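Aminotransferase, class III (Thermomicrobium roseum, PDB 6IO1) catalyses (S)-enantioselective transamination as a thermostable, pyridoxal-phosphate-dependent omega-transaminase, moving an amino group between an amine donor and a carbonyl acceptor. Local coordinates at the interface of chains A and B. Sequence-based numbering; all coordinates share one arbitrary frame. Chains: chain A/B, Aminotransferase, class III.

Contact 1: the interface of chains A and B. Residues chain A 88, 92-93, 97; chain B 19, 21-22.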
loop_
_atom_site.group_PDB
_atom_site.type_symbol
_atom_site.label_atom_id
_atom_site.label_comp_id
_atom_site.label_asym_id
_atom_site.label_seq_id
_atom_site.Cartn_x
_atom_site.Cartn_y
_atom_site.Cartn_z
ATOM N N THR A 88 -6.971 -2.350 -12.808
ATOM C CA THR A 88 -8.391 -2.560 -12.580
ATOM C C THR A 88 -9.167 -1.254 -12.631
ATOM O O THR A 88 -10.389 -1.260 -12.445
ATOM C CB THR A 88 -8.621 -3.268 -11.241
ATOM O OG1 THR A 88 -7.965 -2.545 -10.192
ATOM C CG2 THR A 88 -8.070 -4.685 -11.294
ATOM N N LEU A 92 -11.129 -1.804 -16.461
ATOM C CA LEU A 92 -10.195 -2.790 -16.980
ATOM C C LEU A 92 -9.987 -3.904 -15.957
ATOM O O LEU A 92 -10.225 -3.729 -14.761
ATOM C CB LEU A 92 -8.859 -2.134 -17.331
ATOM C CG LEU A 92 -8.888 -1.032 -18.392
ATOM C CD1 LEU A 92 -7.598 -0.228 -18.362
ATOM C CD2 LEU A 92 -9.118 -1.621 -19.773
ATOM N N ALA A 93 -9.551 -5.063 -16.445
ATOM C CA ALA A 93 -9.249 -6.189 -15.569
ATOM C C ALA A 93 -8.466 -7.236 -16.347
ATOM O O ALA A 93 -8.492 -7.266 -17.581
ATOM C CB ALA A 93 -10.522 -6.811 -14.982
ATOM N N THR A 97 -7.131 -11.680 -11.949
ATOM C CA THR A 97 -7.861 -10.870 -10.979
ATOM C C THR A 97 -9.318 -11.312 -10.879
ATOM O O THR A 97 -9.858 -11.487 -9.779
ATOM C CB THR A 97 -7.772 -9.394 -11.373
ATOM O OG1 THR A 97 -6.405 -9.047 -11.624
ATOM C CG2 THR A 97 -8.321 -8.510 -10.266
ATOM N N HIS B 19 -16.298 -8.404 -8.950
ATOM C CA HIS B 19 -15.168 -7.476 -8.949
ATOM C C HIS B 19 -15.657 -6.052 -8.706
ATOM O O HIS B 19 -16.349 -5.472 -9.550
ATOM C CB HIS B 19 -14.376 -7.559 -10.250
ATOM C CG HIS B 19 -13.085 -6.802 -10.210
ATOM N ND1 HIS B 19 -12.351 -6.516 -11.341
ATOM C CD2 HIS B 19 -12.400 -6.266 -9.172
ATOM C CE1 HIS B 19 -11.270 -5.839 -11.001
ATOM N NE2 HIS B 19 -11.275 -5.673 -9.691
ATOM N N HIS B 21 -14.559 -2.824 -8.960
ATOM C CA HIS B 21 -13.472 -2.104 -9.610
ATOM C C HIS B 21 -13.174 -0.791 -8.891
ATOM O O HIS B 21 -14.098 -0.104 -8.437
ATOM C CB HIS B 21 -13.822 -1.806 -11.067
ATOM C CG HIS B 21 -13.754 -2.994 -11.969
ATOM N ND1 HIS B 21 -12.695 -3.222 -12.822
ATOM C CD2 HIS B 21 -14.623 -4.014 -12.166
ATOM C CE1 HIS B 21 -12.913 -4.334 -13.501
ATOM N NE2 HIS B 21 -14.075 -4.834 -13.122
ATOM N N PRO B 22 -11.905 -0.414 -8.765
ATOM C CA PRO B 22 -11.575 0.950 -8.352
ATOM C C PRO B 22 -11.614 1.901 -9.537
ATOM O O PRO B 22 -11.369 1.514 -10.683
ATOM C CB PRO B 22 -10.152 0.816 -7.802
ATOM C CG PRO B 22 -9.568 -0.319 -8.564
ATOM C CD PRO B 22 -10.701 -1.243 -8.952
#
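The imidazole of B:His21 meets the backbone of A:Thr88 and A:Leu92 across the subunit boundary. B:His21 lies in the loop between helices 8-18 and 26-32 of chain B. Its CB sits 3.7 Å from A:Thr88 O. CG is about as far from the same oxygen. The next ring atom, ND1, gives its N-H to A:Thr88 O, at 3.1 Å and 161° at the hydrogen. The oxygen lies in the ring plane, but ND1 is tilted out of the carbonyl plane. A second carbonyl oxygen, A:Leu92 O, is 3.2 Å from ND1. It lies well off the N-H direction, so any share it takes is slight and doubtful. Beyond ND1, CE1 reaches the A:Ala93 CB methyl at 3.7 Å. B:His19 ND1 stands over one face of the B:His21 ring, near its rim, and probably limits how the ring can turn. An alanine in place of B:His21 would probably leave A:Thr88 O without this donor and open a gap beside the A:Ala93 methyl.

The A:Thr88 side chain is held from two directions. CG2 touches the edge of the B:His19 ring in plane, 3.4 Å from CE1. With chi1 at 54°, OG1 lies between the backbone N and carbonyl carbon and faces B:Pro22, 3.3 Å from CD. The A:Thr97 CG2 methyl adds a looser contact at 4.0 Å from B:His19 CE1. The site fastens the loop near the N-terminus of one subunit to the segment around strand 92-93 of the other, and so probably steadies the class III aminotransferase dimer.

Contact 2: the interface of chains A and B. Residues chain A 72-73, 76, 295, 333; chain B 80, 84, 327, 329.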
loop_
_atom_site.group_PDB
_atom_site.type_symbol
_atom_site.label_atom_id
_atom_site.label_comp_id
_atom_site.label_asym_id
_atom_site.label_seq_id
_atom_site.Cartn_x
_atom_site.Cartn_y
_atom_site.Cartn_z
ATOM N N LEU A 72 4.789 -21.267 -7.020
ATOM C CA LEU A 72 4.444 -19.849 -7.038
ATOM C C LEU A 72 5.402 -19.058 -7.920
ATOM O O LEU A 72 4.986 -18.129 -8.627
ATOM C CB LEU A 72 4.430 -19.296 -5.611
ATOM C CG LEU A 72 3.117 -19.424 -4.825
ATOM C CD1 LEU A 72 2.620 -20.863 -4.770
ATOM C CD2 LEU A 72 3.264 -18.867 -3.420
ATOM N N ALA A 73 6.692 -19.408 -7.888
ATOM C CA ALA A 73 7.660 -18.742 -8.753
ATOM C C ALA A 73 7.319 -18.949 -10.222
ATOM O O ALA A 73 7.373 -18.006 -11.019
ATOM C CB ALA A 73 9.069 -19.247 -8.451
ATOM N N ALA A 76 4.228 -16.820 -11.147
ATOM C CA ALA A 76 4.594 -15.423 -11.361
ATOM C C ALA A 76 5.335 -15.249 -12.678
ATOM O O ALA A 76 5.078 -14.294 -13.420
ATOM C CB ALA A 76 5.442 -14.914 -10.201
ATOM N N TYR A 295 4.590 -14.081 -1.055
ATOM C CA TYR A 295 5.422 -14.180 -2.251
ATOM C C TYR A 295 5.303 -12.936 -3.124
ATOM O O TYR A 295 6.278 -12.526 -3.763
ATOM C CB TYR A 295 5.058 -15.440 -3.036
ATOM C CG TYR A 295 5.687 -16.698 -2.473
ATOM C CD1 TYR A 295 5.444 -17.092 -1.163
ATOM C CD2 TYR A 295 6.523 -17.489 -3.250
ATOM C CE1 TYR A 295 6.018 -18.237 -0.642
ATOM C CE2 TYR A 295 7.101 -18.636 -2.737
ATOM C CZ TYR A 295 6.844 -19.005 -1.434
ATOM O OH TYR A 295 7.416 -20.146 -0.920
ATOM N N VAL A 333 -0.258 -15.553 -8.499
ATOM C CA VAL A 333 0.452 -16.194 -7.397
ATOM C C VAL A 333 -0.520 -16.554 -6.283
ATOM O O VAL A 333 -0.390 -17.603 -5.643
ATOM C CB VAL A 333 1.588 -15.285 -6.891
ATOM C CG1 VAL A 333 2.152 -15.805 -5.577
ATOM C CG2 VAL A 333 2.683 -15.186 -7.935
ATOM N N MET B 80 12.060 -15.532 -6.140
ATOM C CA MET B 80 11.011 -16.264 -5.436
ATOM C C MET B 80 11.481 -17.654 -5.033
ATOM O O MET B 80 11.145 -18.139 -3.945
ATOM C CB MET B 80 9.755 -16.350 -6.302
ATOM C CG MET B 80 9.021 -15.033 -6.425
ATOM S SD MET B 80 7.582 -15.117 -7.496
ATOM C CE MET B 80 6.484 -16.116 -6.500
ATOM N N ALA B 84 11.262 -15.596 -1.117
ATOM C CA ALA B 84 10.264 -14.683 -1.659
ATOM C C ALA B 84 10.021 -13.486 -0.753
ATOM O O ALA B 84 9.853 -12.364 -1.244
ATOM C CB ALA B 84 8.947 -15.421 -1.915
ATOM N N HIS B 327 10.188 -5.615 -0.264
ATOM C CA HIS B 327 9.929 -6.979 -0.700
ATOM C C HIS B 327 11.053 -7.463 -1.616
ATOM O O HIS B 327 11.359 -6.799 -2.617
ATOM C CB HIS B 327 8.584 -7.050 -1.423
ATOM C CG HIS B 327 8.088 -8.445 -1.640
ATOM N ND1 HIS B 327 8.493 -9.218 -2.707
ATOM C CD2 HIS B 327 7.222 -9.205 -0.930
ATOM C CE1 HIS B 327 7.897 -10.394 -2.644
ATOM N NE2 HIS B 327 7.120 -10.413 -1.576
ATOM N N VAL B 329 11.417 -9.807 -3.916
ATOM C CA VAL B 329 11.086 -10.019 -5.321
ATOM C C VAL B 329 10.898 -8.684 -6.028
ATOM O O VAL B 329 11.394 -8.479 -7.146
ATOM C CB VAL B 329 9.835 -10.907 -5.441
ATOM C CG1 VAL B 329 9.526 -11.204 -6.901
ATOM C CG2 VAL B 329 10.028 -12.188 -4.650
#
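B:Met80 packs against helix 70-82 and A:Tyr295 of chain A, and B:Ala84 against A:Tyr295. This is part of the dimer interface of a class III aminotransferase, a fold-type I pyridoxal-phosphate enzyme. A:Tyr295 follows shortly after A:Lys289, the lysine that carries the cofactor as a Schiff base in the resting enzymes of this family. Here the cofactor is PMP, the amine form, so the lysine is not joined to it.

Apolar packing is led by B:Met80. The chain runs extended through chi2 and then bends at chi3 (70°), which carries CE in between helix 70-82 and the A:Tyr295 ring. SD lies 3.5 Å from the A:Ala76 CB methyl. CB rests on A:Ala73 CB at 3.7 Å. CE meets A:Leu72 CB at 3.9 Å and lies beside the backbone carbonyl of the same residue. The tip of A:Val333 points at it from helix 328-344, at the limit of contact.

Ring contacts centre on A:Tyr295. The B:Ala84 CB methyl sits over one face, 3.6 Å from the ring centroid, in a CH-pi contact. A:Leu72 CD2 of the same chain backs the opposite face. B:Met80 CE comes to the edge in plane, 3.5 Å from CD2. Two faces and one edge are thus held, which should restrain rotation of the ring.

The polar contact brings B:His327 to the A:Tyr295 backbone. NE2 is 3.2 Å from A:Tyr295 O. The oxygen lies well off the N-H direction and out of the ring plane, so any hydrogen bond is strained and doubtful. On the far side of the ring, ND1 accepts a weak bond from B:Val329 N, at 3.2 Å.

Contact 1 and contact 2 lie on one two-fold interface, with their C-alpha centres about 22 Å apart. They share no residue, but they draw on neighbouring sequence. Contact 2 uses helices 70-82 and 328-344 from both chains. Contact 1 uses the segment that follows helix 70-82 in chain A, up to the start of helix 95-107. Each contact has a twin with the chains exchanged, so the same stretch is used more than once. In contact 1 the chain B loop grips chain A, while in contact 2 the stretch after A:Lys289 packs on chain B. This probably steadies the dimer around its active sites.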